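Local atomic coordinates of uncharacterized protein (Listeria monocytogenes, PDB entry 3MAB), a protein that is of unknown function but is a small all-helical protein of the TfoX C-terminal domain family, in the helix-hairpin-helix clan. Residues S36-L41 and E77-H82. The protein carries 2 engineered substitutions. Residues are numbered along the deposited sequence; the frame is centred on the assembly and turned at random.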
ATOM      1  N   SER B  36       2.813  11.029  -6.402  1.00 11.05           N
ATOM      2  CA  SER B  36       2.224  10.151  -7.385  1.00 10.87           C
ATOM      3  C   SER B  36       2.032  10.827  -8.728  1.00  9.16           C
ATOM      4  O   SER B  36       2.213  10.182  -9.763  1.00  9.71           O
ATOM      5  CB  SER B  36       0.920   9.568  -6.917  1.00 10.81           C
ATOM      6  OG  SER B  36      -0.036  10.581  -6.699  1.00 12.27           O
ATOM      7  N   LYS B  37       1.625  12.098  -8.754  1.00  8.90           N
ATOM      8  CA  LYS B  37       1.348  12.745 -10.033  1.00  8.70           C
ATOM      9  C   LYS B  37       2.633  12.916 -10.852  1.00  8.62           C
ATOM     10  O   LYS B  37       2.668  12.626 -12.052  1.00 10.21           O
ATOM     11  CB  LYS B  37       0.660  14.082  -9.844  1.00 10.70           C
ATOM     12  CG  LYS B  37      -0.781  13.935  -9.302  1.00 12.15           C
ATOM     13  CD  LYS B  37      -1.376  15.360  -9.196  1.00 18.02           C
ATOM     14  CE  LYS B  37      -2.742  15.348  -8.533  1.00 22.59           C
ATOM     15  NZ  LYS B  37      -3.043  16.645  -7.829  1.00 23.20           N
ATOM     16  N   GLU B  38       3.691  13.390 -10.196  1.00 11.04           N
ATOM     17  CA  GLU B  38       4.975  13.540 -10.902  1.00 10.01           C
ATOM     18  C   GLU B  38       5.493  12.142 -11.341  1.00 10.47           C
ATOM     19  O   GLU B  38       5.942  11.980 -12.453  1.00 10.95           O
ATOM     20  CB  GLU B  38       6.023  14.222 -10.048  1.00 11.01           C
ATOM     21  CG  GLU B  38       7.347  14.291 -10.829  1.00 17.64           C
ATOM     22  CD  GLU B  38       8.446  15.092 -10.218  1.00 20.12           C
ATOM     23  OE1 GLU B  38       8.222  16.048  -9.443  1.00 18.07           O
ATOM     24  OE2 GLU B  38       9.629  14.762 -10.540  1.00 23.37           O
ATOM     25  N   ALA B  39       5.427  11.154 -10.463  1.00  9.28           N
ATOM     26  CA  ALA B  39       5.929   9.822 -10.823  1.00  9.21           C
ATOM     27  C   ALA B  39       5.143   9.273 -12.023  1.00  8.49           C
ATOM     28  O   ALA B  39       5.709   8.741 -12.978  1.00  9.77           O
ATOM     29  CB  ALA B  39       5.858   8.910  -9.637  1.00 10.47           C
ATOM     30  N   PHE B  40       3.835   9.447 -11.987  1.00  7.16           N
ATOM     31  CA  PHE B  40       2.980   9.019 -13.088  1.00  8.29           C
ATOM     32  C   PHE B  40       3.379   9.724 -14.373  1.00  7.90           C
ATOM     33  O   PHE B  40       3.500   9.069 -15.391  1.00  9.35           O
ATOM     34  CB  PHE B  40       1.494   9.250 -12.808  1.00  9.49           C
ATOM     35  CG  PHE B  40       0.615   8.807 -13.902  1.00 10.13           C
ATOM     36  CD1 PHE B  40       0.191   7.507 -13.936  1.00  9.66           C
ATOM     37  CD2 PHE B  40       0.210   9.647 -14.925  1.00 11.07           C
ATOM     38  CE1 PHE B  40      -0.571   7.035 -14.954  1.00 12.32           C
ATOM     39  CE2 PHE B  40      -0.589   9.141 -15.954  1.00 13.97           C
ATOM     40  CZ  PHE B  40      -0.975   7.838 -15.941  1.00 13.94           C
ATOM     41  N   LEU B  41       3.595  11.043 -14.343  1.00  9.29           N
ATOM     42  CA  LEU B  41       3.934  11.787 -15.552  1.00 10.23           C
ATOM     43  C   LEU B  41       5.235  11.225 -16.159  1.00 10.75           C
ATOM     44  O   LEU B  41       5.421  11.153 -17.382  1.00 11.70           O
ATOM     45  CB  LEU B  41       4.077  13.281 -15.272  1.00 11.23           C
ATOM     46  CG  LEU B  41       2.782  14.044 -15.152  1.00 12.80           C
ATOM     47  CD1 LEU B  41       3.085  15.439 -14.747  1.00 14.58           C
ATOM     48  CD2 LEU B  41       1.926  14.006 -16.432  1.00 18.20           C
ATOM     49  N   GLU B  77      -9.623  13.547  -7.252  1.00 11.03           N
ATOM     50  CA  GLU B  77      -8.515  14.419  -7.609  1.00 11.86           C
ATOM     51  C   GLU B  77      -7.628  13.758  -8.673  1.00 10.99           C
ATOM     52  O   GLU B  77      -7.221  14.386  -9.695  1.00 11.29           O
ATOM     53  CB  GLU B  77      -7.726  14.757  -6.336  1.00 13.20           C
ATOM     54  CG  GLU B  77      -6.460  15.567  -6.585  1.00 17.55           C
ATOM     55  CD  GLU B  77      -5.580  15.692  -5.377  1.00 19.46           C
ATOM     56  OE1 GLU B  77      -5.936  15.188  -4.299  1.00 20.99           O
ATOM     57  OE2 GLU B  77      -4.526  16.343  -5.512  1.00 25.33           O
ATOM     58  N   LEU B  78      -7.345  12.470  -8.500  1.00 10.22           N
ATOM     59  CA  LEU B  78      -6.455  11.780  -9.393  1.00  9.32           C
ATOM     60  C   LEU B  78      -7.151  11.588 -10.727  1.00  9.80           C
ATOM     61  O   LEU B  78      -6.523  11.715 -11.780  1.00  9.96           O
ATOM     62  CB  LEU B  78      -6.029  10.437  -8.780  1.00 10.34           C
ATOM     63  CG  LEU B  78      -5.180  10.557  -7.519  1.00  8.50           C
ATOM     64  CD1 LEU B  78      -5.005   9.188  -6.916  1.00 11.58           C
ATOM     65  CD2 LEU B  78      -3.840  11.207  -7.713  1.00 13.16           C
ATOM     66  N   LYS B  79      -8.427  11.248 -10.701  1.00 10.61           N
ATOM     67  CA  LYS B  79      -9.204  11.091 -11.949  1.00 11.91           C
ATOM     68  C   LYS B  79      -9.258  12.387 -12.740  1.00 11.62           C
ATOM     69  O   LYS B  79      -9.104  12.367 -13.990  1.00 12.00           O
ATOM     70  CB  LYS B  79     -10.617  10.625 -11.636  1.00 13.53           C
ATOM     71  CG  LYS B  79     -11.371  10.332 -12.862  1.00 21.71           C
ATOM     72  CD  LYS B  79     -12.766   9.758 -12.600  1.00 27.88           C
ATOM     73  CE  LYS B  79     -12.743   8.256 -12.349  1.00 29.97           C
ATOM     74  NZ  LYS B  79     -14.058   7.605 -12.662  1.00 34.89           N
ATOM     75  N   LYS B  80      -9.440  13.505 -12.075  1.00 11.56           N
ATOM     76  CA  LYS B  80      -9.475  14.790 -12.786  1.00 14.23           C
ATOM     77  C   LYS B  80      -8.133  15.016 -13.474  1.00 13.34           C
ATOM     78  O   LYS B  80      -8.089  15.485 -14.602  1.00 12.99           O
ATOM     79  CB  LYS B  80      -9.788  15.919 -11.836  1.00 15.34           C
ATOM     80  CG  LYS B  80     -11.164  15.936 -11.346  1.00 22.02           C
ATOM     81  CD  LYS B  80     -12.255  15.639 -12.393  1.00 28.55           C
ATOM     82  CE  LYS B  80     -13.384  14.772 -11.766  1.00 31.99           C
ATOM     83  NZ  LYS B  80     -12.884  13.471 -11.173  1.00 28.85           N
ATOM     84  N   PHE B  81      -7.041  14.758 -12.807  1.00 11.08           N
ATOM     85  CA  PHE B  81      -5.675  14.917 -13.347  1.00 10.61           C
ATOM     86  C   PHE B  81      -5.500  14.009 -14.547  1.00  9.72           C
ATOM     87  O   PHE B  81      -5.126  14.456 -15.635  1.00 10.13           O
ATOM     88  CB  PHE B  81      -4.665  14.669 -12.253  1.00 10.57           C
ATOM     89  CG  PHE B  81      -3.254  14.524 -12.727  1.00 13.31           C
ATOM     90  CD1 PHE B  81      -2.547  15.598 -13.275  1.00 18.17           C
ATOM     91  CD2 PHE B  81      -2.649  13.319 -12.660  1.00 16.48           C
ATOM     92  CE1 PHE B  81      -1.245  15.437 -13.688  1.00 16.87           C
ATOM     93  CE2 PHE B  81      -1.338  13.155 -13.083  1.00 19.92           C
ATOM     94  CZ  PHE B  81      -0.660  14.226 -13.576  1.00 17.94           C
ATOM     95  N   HIS B  82      -5.856  12.757 -14.430  1.00  9.62           N
ATOM     96  CA  HIS B  82      -5.652  11.837 -15.489  1.00 10.35           C
ATOM     97  C   HIS B  82      -6.498  12.199 -16.706  1.00 11.09           C
ATOM     98  O   HIS B  82      -6.024  12.144 -17.838  1.00 11.54           O
ATOM     99  CB  HIS B  82      -5.969  10.420 -15.043  1.00 10.54           C
ATOM    100  CG  HIS B  82      -5.655   9.412 -16.079  1.00 11.54           C
ATOM    101  ND1 HIS B  82      -6.639   8.800 -16.825  1.00 15.61           N
ATOM    102  CD2 HIS B  82      -4.482   8.923 -16.535  1.00 17.35           C
ATOM    103  CE1 HIS B  82      -6.077   7.967 -17.694  1.00 15.30           C
ATOM    104  NE2 HIS B  82      -4.771   8.046 -17.559  1.00 15.20           N
TER
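Two helices of the all-helical TfoX C-terminal domain, distant in sequence, pack here through side chains of segments 77-82 and 36-41; the axes of the two segments approach to 11.7 Å, their N-to-C directions 32° apart, a spacing wide enough to take large residues. Glu-77 opens the contact with a salt bridge, its OE2 accepting a hydrogen bond from Lys-37 NZ at 2.8 Å, while its OE1 pairs with Lys-74. Buried Leu-78 follows, also touching Tyr-56 and Glu-59 of helix 52-63: Leu-78 CD2 lies 4.0 Å from Ser-36 OG, a buried hydroxyl that hydrogen-bonds to Glu-59 and so can lie beside a methyl group. Phe-81 points toward the partner and fills the gap. One ring face receives Lys-37 CG in a CH-pi contact, 4.1 Å from the centroid; Phe-81 CZ, at the ring edge, meets Leu-41 CG at 3.8 Å. His-82 sets its ring obliquely to Phe-40, planes at 78°, and His-82 CD2 lies 3.7 Å from Phe-40 CZ. Lys-37 thus serves twice, its aliphatic stem covering an aromatic ring and its ammonium reaching the carboxylate of Glu-77, so apolar packing is flanked at the Glu-77 end by an ionic link.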